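Local coordinates for protein fimbrial subunit type 1 (Actinomyces oris, PDB 3UXF) that serves as the major building block of type 1 fimbriae, the adhesive surface fibres of this oral Gram-positive bacterium, at residues A[219-223]-A[280-284]; A[264-270]-A[335-341]; A[150-155]-A[176-182]; A[194-198]-A[422-426]. One frame throughout, in Å; residues are numbered along the deposited sequence.

Interaction 1: A[219-223]-A[280-284]; sequences RIKRY and RRKAS
R280 and S284, one turn apart on helix 277-288, grip I220 in the loop that leads into strand 224-229, a helix-on-loop packing at the edge of a beta sandwich. The side chain of R280 follows the loop backbone atom by atom. Its CB sits 3.5 Å from the carbonyl O of I220, CG passes that oxygen at 3.9 Å, and CD comes closer to it, at 3.2 Å. The chain runs nearly straight as far as CD and then bends (chi3 -57°), which slides the guanidinium under the next peptide: K221 O stands over one face, offset toward the rim, 3.2 Å from NE at an angle too poor for a hydrogen bond and 3.5 Å from CZ. NE instead donates to a water that in turn gives a proton to I220 O, while NH1 reaches a second water held by the N-H of Y223. Beyond this arm, the aliphatic CG of R281 rests 3.8 Å from NE of R219, whose NH1 is hydrogen-bonded to Y214 O. CD1 of I220 packs near CB of A283 and beside S284, and I220 N gives a straight bond (164°) to S284 OG, 3.0 Å away. That hydroxyl passes its own proton to R280 O, which S284 N and S284 OG approach from opposite faces of the carbonyl plane.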
loop_
_atom_site.group_PDB
_atom_site.type_symbol
_atom_site.label_atom_id
_atom_site.label_comp_id
_atom_site.label_asym_id
_atom_site.label_seq_id
_atom_site.Cartn_x
_atom_site.Cartn_y
_atom_site.Cartn_z
ATOM N N ARG A 219 1.132 13.394 22.841
ATOM C CA ARG A 219 2.176 13.124 21.861
ATOM C C ARG A 219 2.034 11.692 21.415
ATOM O O ARG A 219 1.808 10.802 22.231
ATOM C CB ARG A 219 3.555 13.299 22.498
ATOM C CG ARG A 219 3.851 14.692 23.040
ATOM C CD ARG A 219 3.940 15.678 21.897
ATOM N NE ARG A 219 4.410 16.990 22.341
ATOM C CZ ARG A 219 3.609 17.998 22.680
ATOM N NH1 ARG A 219 2.291 17.861 22.624
ATOM N NH2 ARG A 219 4.142 19.151 23.073
ATOM N N ILE A 220 2.187 11.462 20.115
ATOM C CA ILE A 220 2.352 10.088 19.641
ATOM C C ILE A 220 3.567 9.484 20.333
ATOM O O ILE A 220 4.638 10.107 20.393
ATOM C CB ILE A 220 2.568 10.092 18.127
ATOM C CG1 ILE A 220 1.273 10.488 17.426
ATOM C CG2 ILE A 220 3.064 8.692 17.689
ATOM C CD1 ILE A 220 1.471 11.051 15.970
ATOM N N LYS A 221 3.399 8.291 20.899
ATOM C CA LYS A 221 4.459 7.658 21.685
ATOM C C LYS A 221 5.306 6.657 20.907
ATOM O O LYS A 221 6.430 6.354 21.293
ATOM C CB LYS A 221 3.874 6.984 22.927
ATOM C CG LYS A 221 2.994 7.893 23.757
ATOM C CD LYS A 221 3.813 8.943 24.476
ATOM C CE LYS A 221 3.084 9.454 25.705
ATOM N NZ LYS A 221 1.821 8.703 25.952
ATOM N N ARG A 222 4.755 6.143 19.818
ATOM C CA ARG A 222 5.479 5.224 18.955
ATOM C C ARG A 222 4.943 5.341 17.539
ATOM O O ARG A 222 3.738 5.347 17.323
ATOM C CB ARG A 222 5.360 3.779 19.446
ATOM C CG ARG A 222 6.058 2.772 18.538
ATOM C CD ARG A 222 5.941 1.347 19.052
ATOM N NE ARG A 222 6.825 0.435 18.329
ATOM C CZ ARG A 222 6.723 -0.889 18.362
ATOM N NH1 ARG A 222 5.774 -1.464 19.084
ATOM N NH2 ARG A 222 7.572 -1.637 17.673
ATOM N N TYR A 223 5.851 5.442 16.579
ATOM C CA TYR A 223 5.469 5.518 15.182
ATOM C C TYR A 223 6.555 4.875 14.340
ATOM O O TYR A 223 7.627 5.439 14.156
ATOM C CB TYR A 223 5.236 6.968 14.753
ATOM C CG TYR A 223 4.456 7.105 13.466
ATOM C CD1 TYR A 223 3.081 7.280 13.477
ATOM C CD2 TYR A 223 5.096 7.058 12.237
ATOM C CE1 TYR A 223 2.368 7.407 12.305
ATOM C CE2 TYR A 223 4.394 7.182 11.062
ATOM C CZ TYR A 223 3.031 7.355 11.097
ATOM O OH TYR A 223 2.332 7.482 9.922
ATOM N N ARG A 280 8.430 12.212 16.447
ATOM C CA ARG A 280 7.065 12.010 16.832
ATOM C C ARG A 280 6.363 13.317 17.176
ATOM O O ARG A 280 5.174 13.497 16.868
ATOM C CB ARG A 280 6.985 11.053 18.020
ATOM C CG ARG A 280 7.405 9.619 17.666
ATOM C CD ARG A 280 7.110 8.661 18.876
ATOM N NE ARG A 280 7.761 9.049 20.134
ATOM C CZ ARG A 280 8.958 8.616 20.527
ATOM N NH1 ARG A 280 9.654 7.784 19.765
ATOM N NH2 ARG A 280 9.471 9.010 21.692
ATOM N N ARG A 281 7.124 14.223 17.771
ATOM C CA ARG A 281 6.575 15.526 18.125
ATOM C C ARG A 281 6.220 16.282 16.844
ATOM O O ARG A 281 5.115 16.807 16.703
ATOM C CB ARG A 281 7.558 16.326 18.984
ATOM C CG ARG A 281 6.880 17.642 19.502
ATOM C CD ARG A 281 7.897 18.750 19.806
ATOM N NE ARG A 281 8.648 19.113 18.599
ATOM C CZ ARG A 281 8.166 19.851 17.610
ATOM N NH1 ARG A 281 6.938 20.339 17.666
ATOM N NH2 ARG A 281 8.932 20.096 16.537
ATOM N N LYS A 282 7.125 16.262 15.856
ATOM C CA LYS A 282 6.808 16.927 14.612
ATOM C C LYS A 282 5.575 16.323 13.966
ATOM O O LYS A 282 4.720 17.042 13.460
ATOM C CB LYS A 282 7.993 16.836 13.636
ATOM C CG LYS A 282 9.199 17.679 13.953
ATOM C CD LYS A 282 10.151 17.565 12.768
ATOM C CE LYS A 282 11.345 18.511 12.809
ATOM N NZ LYS A 282 12.375 18.253 13.864
ATOM N N ALA A 283 5.487 14.985 13.927
ATOM C CA ALA A 283 4.316 14.368 13.360
ATOM C C ALA A 283 3.016 14.700 14.111
ATOM O O ALA A 283 1.980 14.892 13.485
ATOM C CB ALA A 283 4.509 12.848 13.235
ATOM N N SER A 284 3.058 14.657 15.442
ATOM C CA SER A 284 1.878 14.931 16.248
ATOM C C SER A 284 1.338 16.327 15.903
ATOM O O SER A 284 0.148 16.513 15.667
ATOM C CB SER A 284 2.247 14.871 17.729
ATOM O OG SER A 284 2.699 13.573 18.093
HETATM O O HOH W 1 6.720 10.915 22.054
HETATM O O HOH W 2 8.638 5.799 17.405
#

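Interaction 2: A[264-270]-A[335-341]; sequences EGKDHNW and PGTTTDI
A type II' beta turn, P335 to T338, leans on the hairpin that joins strands 258-264 and 269-275, and its first residue lies over the indole of W270. CB of P335 stands 3.8 Å from the centroid of the five-membered ring of W270, 27° off the normal, a CH-pi contact over the face. CG of P335 continues to the carbonyl of E264. Along the indole edge, near its plane, T338 O approaches CZ2 of W270 at 3.5 Å, while W330 meets the same side chain from outside the two segments. The turn is closed twice at P335 O: by T338 N, and by T338 OG1 at 2.6 Å, a hydroxyl that chi1 of -55° brings round beside its own N-H. No direct hydrogen bond joins the segments. One water accepts from K266 N and from W270 NE1 (3.1 Å) and donates to G336 O and T338 O. Another accepts from D267 N, donates to T338 O and lies in the plane of the H268 imidazole, 3.0 Å from ND1. The two loops are thus joined by apolar packing and by bound water, T338 O taking a proton from each water and the first water using its full set of four bonds.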
loop_
_atom_site.group_PDB
_atom_site.type_symbol
_atom_site.label_atom_id
_atom_site.label_comp_id
_atom_site.label_asym_id
_atom_site.label_seq_id
_atom_site.Cartn_x
_atom_site.Cartn_y
_atom_site.Cartn_z
ATOM N N GLU A 264 18.186 -8.858 9.343
ATOM C CA GLU A 264 17.984 -10.075 8.594
ATOM C C GLU A 264 16.752 -10.822 9.096
ATOM O O GLU A 264 16.494 -10.910 10.291
ATOM C CB GLU A 264 19.217 -10.959 8.756
ATOM C CG GLU A 264 20.330 -10.682 7.789
ATOM C CD GLU A 264 20.581 -11.895 6.919
ATOM O OE1 GLU A 264 21.105 -12.899 7.462
ATOM O OE2 GLU A 264 20.215 -11.859 5.716
ATOM N N GLY A 265 16.002 -11.405 8.177
ATOM C CA GLY A 265 14.858 -12.180 8.541
ATOM C C GLY A 265 14.963 -13.597 8.008
ATOM O O GLY A 265 15.989 -14.008 7.410
ATOM N N LYS A 266 13.880 -14.325 8.203
ATOM C CA LYS A 266 13.837 -15.742 7.852
ATOM C C LYS A 266 13.690 -15.920 6.356
ATOM O O LYS A 266 14.563 -16.501 5.716
ATOM C CB LYS A 266 12.696 -16.427 8.609
ATOM C CG LYS A 266 12.468 -17.905 8.303
ATOM C CD LYS A 266 11.183 -18.363 9.037
ATOM C CE LYS A 266 10.883 -19.845 8.877
ATOM N NZ LYS A 266 10.416 -20.192 7.510
ATOM N N ASP A 267 12.589 -15.400 5.808
ATOM C CA ASP A 267 12.299 -15.515 4.385
ATOM C C ASP A 267 12.379 -14.162 3.696
ATOM O O ASP A 267 12.255 -14.072 2.468
ATOM C CB ASP A 267 10.912 -16.075 4.171
ATOM C CG ASP A 267 10.801 -17.543 4.603
ATOM O OD1 ASP A 267 11.823 -18.245 4.559
ATOM O OD2 ASP A 267 9.692 -17.957 4.975
ATOM N N HIS A 268 12.581 -13.134 4.504
ATOM C CA HIS A 268 12.667 -11.751 4.022
ATOM C C HIS A 268 13.667 -11.059 4.908
ATOM O O HIS A 268 14.057 -11.587 5.955
ATOM C CB HIS A 268 11.332 -11.050 4.262
ATOM C CG HIS A 268 10.178 -11.761 3.645
ATOM N ND1 HIS A 268 9.444 -12.715 4.315
ATOM C CD2 HIS A 268 9.613 -11.633 2.422
ATOM C CE1 HIS A 268 8.475 -13.146 3.527
ATOM N NE2 HIS A 268 8.558 -12.507 2.377
ATOM N N ASN A 269 14.056 -9.852 4.524
ATOM C CA ASN A 269 14.700 -8.960 5.471
ATOM C C ASN A 269 13.751 -7.838 5.815
ATOM O O ASN A 269 12.589 -7.852 5.384
ATOM C CB ASN A 269 15.998 -8.403 4.908
ATOM C CG ASN A 269 16.982 -9.501 4.604
ATOM O OD1 ASN A 269 17.107 -10.440 5.378
ATOM N ND2 ASN A 269 17.668 -9.404 3.461
ATOM N N TRP A 270 14.222 -6.940 6.675
ATOM C CA TRP A 270 13.306 -6.007 7.327
ATOM C C TRP A 270 13.937 -4.634 7.480
ATOM O O TRP A 270 15.131 -4.503 7.762
ATOM C CB TRP A 270 12.918 -6.527 8.716
ATOM C CG TRP A 270 12.220 -7.804 8.665
ATOM C CD1 TRP A 270 12.781 -9.061 8.799
ATOM C CD2 TRP A 270 10.820 -8.008 8.473
ATOM N NE1 TRP A 270 11.806 -10.010 8.700
ATOM C CE2 TRP A 270 10.591 -9.404 8.500
ATOM C CE3 TRP A 270 9.724 -7.152 8.286
ATOM C CZ2 TRP A 270 9.322 -9.969 8.347
ATOM C CZ3 TRP A 270 8.450 -7.732 8.145
ATOM C CH2 TRP A 270 8.269 -9.124 8.170
ATOM N N PRO A 335 13.568 -9.394 14.391
ATOM C CA PRO A 335 12.375 -9.931 13.744
ATOM C C PRO A 335 12.279 -11.406 13.993
ATOM O O PRO A 335 11.202 -11.926 13.844
ATOM C CB PRO A 335 12.603 -9.659 12.250
ATOM C CG PRO A 335 14.014 -9.359 12.105
ATOM C CD PRO A 335 14.590 -8.946 13.434
ATOM N N GLY A 336 13.387 -12.052 14.340
ATOM C CA GLY A 336 13.363 -13.482 14.573
ATOM C C GLY A 336 12.803 -14.177 13.349
ATOM O O GLY A 336 13.228 -13.896 12.227
ATOM N N THR A 337 11.859 -15.090 13.554
ATOM C CA THR A 337 11.334 -15.861 12.440
ATOM C C THR A 337 10.032 -15.288 11.870
ATOM O O THR A 337 9.337 -15.975 11.132
ATOM C CB THR A 337 11.132 -17.358 12.833
ATOM O OG1 THR A 337 10.128 -17.457 13.843
ATOM C CG2 THR A 337 12.430 -17.951 13.379
ATOM N N THR A 338 9.722 -14.021 12.179
ATOM C CA THR A 338 8.520 -13.359 11.644
ATOM C C THR A 338 8.459 -13.424 10.113
ATOM O O THR A 338 9.484 -13.286 9.439
ATOM C CB THR A 338 8.509 -11.861 12.041
ATOM O OG1 THR A 338 8.626 -11.740 13.470
ATOM C CG2 THR A 338 7.223 -11.161 11.571
ATOM N N THR A 339 7.264 -13.632 9.578
ATOM C CA THR A 339 7.066 -13.607 8.123
ATOM C C THR A 339 5.954 -12.646 7.732
ATOM O O THR A 339 5.941 -12.140 6.624
ATOM C CB THR A 339 6.688 -14.981 7.560
ATOM O OG1 THR A 339 5.578 -15.501 8.313
ATOM C CG2 THR A 339 7.873 -15.938 7.642
ATOM N N ASP A 340 4.987 -12.431 8.610
ATOM C CA ASP A 340 3.893 -11.531 8.272
ATOM C C ASP A 340 4.259 -10.062 8.573
ATOM O O ASP A 340 4.946 -9.787 9.544
ATOM C CB ASP A 340 2.627 -11.913 9.034
ATOM C CG ASP A 340 1.366 -11.421 8.344
ATOM O OD1 ASP A 340 1.476 -10.548 7.447
ATOM O OD2 ASP A 340 0.264 -11.915 8.684
ATOM N N ILE A 341 3.817 -9.125 7.738
ATOM C CA ILE A 341 4.075 -7.701 8.024
ATOM C C ILE A 341 3.413 -7.310 9.347
ATOM O O ILE A 341 2.256 -7.668 9.582
ATOM C CB ILE A 341 3.559 -6.769 6.887
ATOM C CG1 ILE A 341 4.050 -5.321 7.075
ATOM C CG2 ILE A 341 2.068 -6.797 6.796
ATOM C CD1 ILE A 341 5.511 -5.116 6.561
HETATM O O HOH W 3 12.022 -12.879 9.844
HETATM O O HOH W 4 10.629 -13.626 6.887
#

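Interaction 3: A[150-155]-A[176-182]; sequences IPAEDF and VYPKNTL
V176, the last residue of strand 170-176, presses CG2 against CZ of F155 at 3.5 Å, a meeting between the two sheets of the N-terminal pilin domain's beta sandwich, since F155 opens strand 155-159. F155 reaches across with CG held between its backbone N and carbonyl carbon (chi1 65°), and its ring crosses V176 and P178 aslant. P178 follows, wedging CB between CE2 of F155 and the methyl of A152, the latter 3.6 Å away. At K179 the contact turns to backbone. Its N-H is tied through a water to E153 O, and its carbonyl accepts from E153 N at 2.8 Å, the donor lying almost in line with the C=O bond (176°); the CA of A152 adds a CA-H...O contact to the same oxygen. N180 is the centre of a short antiparallel bridge, a non-hydrogen-bonded pair with A152 whose CA atoms are 4.4 Å apart. N180 packs CB and the amide carbon CG on CG2 of I150, while ND2 is satisfied by E51 O. T181 supplies the other half of the bridge, its N-H donating to P151 O at 2.8 Å and 167°. Its CG2 slides past the CG of E153, 3.5 Å away. L182 ends the walk on the side where the chain heads for strand 185-190; together with I150 it touches I344 of strand 344-362. CG2 of I150 makes an apolar contact with CB of L182 at 3.7 Å, and CD1 of I150 lies in van der Waals contact with the carbonyl O of L182, 3.6 Å away.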
loop_
_atom_site.group_PDB
_atom_site.type_symbol
_atom_site.label_atom_id
_atom_site.label_comp_id
_atom_site.label_asym_id
_atom_site.label_seq_id
_atom_site.Cartn_x
_atom_site.Cartn_y
_atom_site.Cartn_z
ATOM N N ILE A 150 -7.640 -0.719 11.263
ATOM C CA ILE A 150 -7.623 0.665 11.706
ATOM C C ILE A 150 -8.733 0.938 12.761
ATOM O O ILE A 150 -9.889 0.673 12.476
ATOM C CB ILE A 150 -7.847 1.603 10.513
ATOM C CG1 ILE A 150 -6.702 1.413 9.503
ATOM C CG2 ILE A 150 -7.841 3.073 10.966
ATOM C CD1 ILE A 150 -6.985 2.059 8.168
ATOM N N PRO A 151 -8.362 1.467 13.937
ATOM C CA PRO A 151 -9.403 1.686 14.956
ATOM C C PRO A 151 -10.399 2.749 14.542
ATOM O O PRO A 151 -10.065 3.727 13.846
ATOM C CB PRO A 151 -8.626 2.232 16.158
ATOM C CG PRO A 151 -7.226 1.896 15.926
ATOM C CD PRO A 151 -7.041 1.869 14.430
ATOM N N ALA A 152 -11.635 2.571 14.998
ATOM C CA ALA A 152 -12.626 3.644 14.912
ATOM C C ALA A 152 -12.336 4.803 15.863
ATOM O O ALA A 152 -11.732 4.624 16.933
ATOM C CB ALA A 152 -14.036 3.067 15.198
ATOM N N GLU A 153 -12.815 5.999 15.507
ATOM C CA GLU A 153 -12.749 7.132 16.424
ATOM C C GLU A 153 -13.809 6.977 17.490
ATOM O O GLU A 153 -14.890 6.523 17.179
ATOM C CB GLU A 153 -13.027 8.426 15.686
ATOM C CG GLU A 153 -11.910 8.789 14.714
ATOM C CD GLU A 153 -11.956 10.247 14.267
ATOM O OE1 GLU A 153 -13.081 10.812 14.128
ATOM O OE2 GLU A 153 -10.852 10.819 14.053
ATOM N N ASP A 154 -13.486 7.352 18.715
ATOM C CA ASP A 154 -14.493 7.372 19.791
ATOM C C ASP A 154 -15.628 8.316 19.404
ATOM O O ASP A 154 -15.424 9.358 18.740
ATOM C CB ASP A 154 -13.905 7.886 21.109
ATOM C CG ASP A 154 -12.897 6.938 21.753
ATOM O OD1 ASP A 154 -12.718 5.789 21.313
ATOM O OD2 ASP A 154 -12.313 7.376 22.770
ATOM N N PHE A 155 -16.830 8.018 19.895
ATOM C CA PHE A 155 -17.945 8.880 19.583
ATOM C C PHE A 155 -19.015 8.748 20.651
ATOM O O PHE A 155 -18.961 7.822 21.477
ATOM C CB PHE A 155 -18.492 8.581 18.185
ATOM C CG PHE A 155 -19.090 7.210 18.039
ATOM C CD1 PHE A 155 -20.459 7.019 18.189
ATOM C CD2 PHE A 155 -18.293 6.113 17.726
ATOM C CE1 PHE A 155 -21.019 5.772 18.057
ATOM C CE2 PHE A 155 -18.845 4.867 17.578
ATOM C CZ PHE A 155 -20.227 4.686 17.750
ATOM N N VAL A 176 -25.008 2.856 14.101
ATOM C CA VAL A 176 -23.924 3.797 13.875
ATOM C C VAL A 176 -22.814 3.174 13.037
ATOM O O VAL A 176 -22.493 1.998 13.185
ATOM C CB VAL A 176 -23.348 4.335 15.202
ATOM C CG1 VAL A 176 -24.353 5.249 15.881
ATOM C CG2 VAL A 176 -22.966 3.190 16.119
ATOM N N TYR A 177 -22.244 3.980 12.149
ATOM C CA TYR A 177 -21.146 3.555 11.292
ATOM C C TYR A 177 -19.945 4.434 11.604
ATOM O O TYR A 177 -19.761 5.484 10.995
ATOM C CB TYR A 177 -21.532 3.690 9.818
ATOM C CG TYR A 177 -22.727 2.853 9.419
ATOM C CD1 TYR A 177 -22.564 1.662 8.726
ATOM C CD2 TYR A 177 -24.015 3.252 9.739
ATOM C CE1 TYR A 177 -23.650 0.895 8.362
ATOM C CE2 TYR A 177 -25.106 2.492 9.380
ATOM C CZ TYR A 177 -24.920 1.315 8.690
ATOM O OH TYR A 177 -26.005 0.554 8.333
ATOM N N PRO A 178 -19.141 4.009 12.572
ATOM C CA PRO A 178 -18.000 4.805 13.027
ATOM C C PRO A 178 -16.951 5.032 11.946
ATOM O O PRO A 178 -16.810 4.237 11.021
ATOM C CB PRO A 178 -17.418 3.971 14.171
ATOM C CG PRO A 178 -17.896 2.597 13.930
ATOM C CD PRO A 178 -19.228 2.717 13.271
ATOM N N LYS A 179 -16.224 6.131 12.087
ATOM C CA LYS A 179 -15.183 6.517 11.146
ATOM C C LYS A 179 -13.815 5.991 11.575
ATOM O O LYS A 179 -13.467 6.024 12.753
ATOM C CB LYS A 179 -15.142 8.055 11.073
ATOM C CG LYS A 179 -14.054 8.622 10.144
ATOM C CD LYS A 179 -13.816 10.137 10.368
ATOM C CE LYS A 179 -14.481 10.991 9.287
ATOM N NZ LYS A 179 -14.053 10.624 7.898
ATOM N N ASN A 180 -13.013 5.553 10.601
ATOM C CA ASN A 180 -11.628 5.221 10.893
ATOM C C ASN A 180 -10.787 6.391 11.384
ATOM O O ASN A 180 -10.872 7.508 10.858
ATOM C CB ASN A 180 -10.978 4.670 9.636
ATOM C CG ASN A 180 -11.351 3.249 9.358
ATOM O OD1 ASN A 180 -11.905 2.550 10.209
ATOM N ND2 ASN A 180 -10.981 2.776 8.173
ATOM N N THR A 181 -9.931 6.139 12.360
ATOM C CA THR A 181 -9.026 7.163 12.840
ATOM C C THR A 181 -7.944 7.501 11.836
ATOM O O THR A 181 -7.343 8.575 11.922
ATOM C CB THR A 181 -8.280 6.704 14.102
ATOM O OG1 THR A 181 -7.670 5.427 13.870
ATOM C CG2 THR A 181 -9.248 6.599 15.281
ATOM N N LEU A 182 -7.672 6.575 10.932
ATOM C CA LEU A 182 -6.615 6.787 9.931
ATOM C C LEU A 182 -7.187 6.566 8.562
ATOM O O LEU A 182 -7.875 5.579 8.327
ATOM C CB LEU A 182 -5.458 5.790 10.139
ATOM C CG LEU A 182 -4.805 5.815 11.523
ATOM C CD1 LEU A 182 -3.753 4.707 11.654
ATOM C CD2 LEU A 182 -4.154 7.172 11.838
HETATM O O HOH W 5 -16.366 7.191 14.854
#

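Interaction 4: A[194-198]-A[422-426]; sequences APGSG and INYLR
P195 and S197, in the loop of the hairpin between strands 185-190 and 201-208, satisfy three polar backbone atoms on one edge of strand 419-426, which belongs to the prealbumin-like domain. R426 N donates to P195 O at 2.8 Å in a nearly straight bond (165°), the donor lying in the carbonyl plane. The same oxygen also has the CA of L425 at 3.4 Å, a CA-H...O contact. Two residues on, S197 N gives its proton to Y424 O at 2.9 Å. These two bonds flank G196 and L425, which therefore form an antiparallel, non-hydrogen-bonded pair. The third link departs from a regular ladder: Y424 N donates to the hydroxyl of S197, over 2.9 Å but less straight, at 147°. The side chain can do this because OG lies between its own N and carbonyl carbon (chi1 58°), which turns it to the strand and brings it to the ring edge of Y424, 3.6 Å from CD2. The peptide before Y424 is cis, and CB of N423 sits over the centre of the tyrosine ring, 3.3 Å above its plane. Several other polar groups bond outside the two segments. A194 O accepts from Y353 OH, R426 NE donates to Y430 O, N423 OD1 takes a proton from K355, and the S197 backbone bonds G407. L425 bonds the backbone of G354, so near its end strand 419-426 has backbone partners on both edges. The hairpin loop is held to the prealbumin-like domain by two backbone hydrogen bonds and by the S197 hydroxyl, accepting an N-H that a backbone carbonyl would take in a regular ladder.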
loop_
_atom_site.group_PDB
_atom_site.type_symbol
_atom_site.label_atom_id
_atom_site.label_comp_id
_atom_site.label_asym_id
_atom_site.label_seq_id
_atom_site.Cartn_x
_atom_site.Cartn_y
_atom_site.Cartn_z
ATOM N N ALA A 194 13.326 1.184 -14.620
ATOM C CA ALA A 194 14.078 -0.066 -14.497
ATOM C C ALA A 194 13.545 -1.166 -15.432
ATOM O O ALA A 194 13.224 -2.270 -14.998
ATOM C CB ALA A 194 14.055 -0.528 -13.009
ATOM N N PRO A 195 13.558 -0.916 -16.747
ATOM C CA PRO A 195 13.142 -1.977 -17.666
ATOM C C PRO A 195 14.100 -3.180 -17.594
ATOM O O PRO A 195 13.661 -4.320 -17.639
ATOM C CB PRO A 195 13.207 -1.296 -19.042
ATOM C CG PRO A 195 14.187 -0.120 -18.864
ATOM C CD PRO A 195 13.923 0.336 -17.437
ATOM N N GLY A 196 15.402 -2.917 -17.471
ATOM C CA GLY A 196 16.362 -4.008 -17.349
ATOM C C GLY A 196 16.522 -4.421 -15.898
ATOM O O GLY A 196 16.671 -3.562 -15.021
ATOM N N SER A 197 16.579 -5.719 -15.640
ATOM C CA SER A 197 16.724 -6.183 -14.270
ATOM C C SER A 197 18.048 -5.723 -13.701
ATOM O O SER A 197 19.069 -5.670 -14.392
ATOM C CB SER A 197 16.597 -7.715 -14.174
ATOM O OG SER A 197 17.583 -8.368 -14.988
ATOM N N GLY A 198 17.991 -5.421 -12.411
ATOM C CA GLY A 198 19.171 -4.968 -11.707
ATOM C C GLY A 198 19.282 -3.464 -11.588
ATOM O O GLY A 198 20.124 -2.961 -10.847
ATOM N N ILE A 422 17.979 -13.348 -22.765
ATOM C CA ILE A 422 18.080 -11.961 -22.337
ATOM C C ILE A 422 17.328 -11.897 -21.005
ATOM O O ILE A 422 16.083 -11.946 -20.954
ATOM C CB ILE A 422 17.477 -11.022 -23.379
ATOM C CG1 ILE A 422 18.237 -11.195 -24.714
ATOM C CG2 ILE A 422 17.556 -9.591 -22.879
ATOM C CD1 ILE A 422 17.664 -10.394 -25.841
ATOM N N ASN A 423 18.097 -11.844 -19.913
ATOM C CA ASN A 423 17.540 -11.947 -18.569
ATOM C C ASN A 423 17.852 -10.709 -17.770
ATOM O O ASN A 423 19.033 -10.480 -17.503
ATOM C CB ASN A 423 18.224 -13.095 -17.816
ATOM C CG ASN A 423 18.003 -14.456 -18.462
ATOM O OD1 ASN A 423 16.935 -14.712 -19.046
ATOM N ND2 ASN A 423 18.974 -15.324 -18.345
ATOM N N TYR A 424 16.876 -9.912 -17.333
ATOM C CA TYR A 424 15.451 -10.090 -17.564
ATOM C C TYR A 424 14.867 -8.711 -17.855
ATOM O O TYR A 424 15.458 -7.701 -17.490
ATOM C CB TYR A 424 14.781 -10.656 -16.311
ATOM C CG TYR A 424 15.437 -11.905 -15.778
ATOM C CD1 TYR A 424 15.019 -13.158 -16.193
ATOM C CD2 TYR A 424 16.475 -11.833 -14.862
ATOM C CE1 TYR A 424 15.612 -14.301 -15.715
ATOM C CE2 TYR A 424 17.079 -12.977 -14.379
ATOM C CZ TYR A 424 16.642 -14.209 -14.812
ATOM O OH TYR A 424 17.228 -15.357 -14.342
ATOM N N LEU A 425 13.706 -8.673 -18.502
ATOM C CA LEU A 425 13.064 -7.413 -18.853
ATOM C C LEU A 425 11.717 -7.237 -18.158
ATOM O O LEU A 425 10.928 -8.171 -18.080
ATOM C CB LEU A 425 12.869 -7.321 -20.367
ATOM C CG LEU A 425 14.101 -6.945 -21.190
ATOM C CD1 LEU A 425 13.946 -7.410 -22.627
ATOM C CD2 LEU A 425 14.344 -5.452 -21.130
ATOM N N ARG A 426 11.467 -6.032 -17.660
ATOM C CA ARG A 426 10.204 -5.727 -17.000
ATOM C C ARG A 426 9.072 -5.784 -18.015
ATOM O O ARG A 426 9.230 -5.345 -19.146
ATOM C CB ARG A 426 10.255 -4.342 -16.355
ATOM C CG ARG A 426 9.458 -4.218 -15.059
ATOM C CD ARG A 426 8.854 -2.827 -14.910
ATOM N NE ARG A 426 8.075 -2.486 -16.092
ATOM C CZ ARG A 426 8.408 -1.544 -16.964
ATOM N NH1 ARG A 426 9.499 -0.814 -16.776
ATOM N NH2 ARG A 426 7.646 -1.330 -18.024
#

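Overall arrangement
The four contacts are spread along an elongated pilin subunit. Interactions 3 and 4 lie on opposite sides of the chain's centre, their centres 44 Å apart, with interactions 1 and 2 between them. Interaction 1 comes nearest to interaction 3, about 7 Å between nearest atoms, without touching it. Interactions 1 and 2 are coupled through the chain, since strand 269-275 runs directly into helix 277-288; their centres are 26 Å apart. Interactions 2 and 4 reach the same mixed sheet, and the long loop closed by interaction 4 encloses both 1 and 2. No segment supplies a calcium ligand, although R222 and D340 place side chains about 9 and 10 Å from a bound calcium.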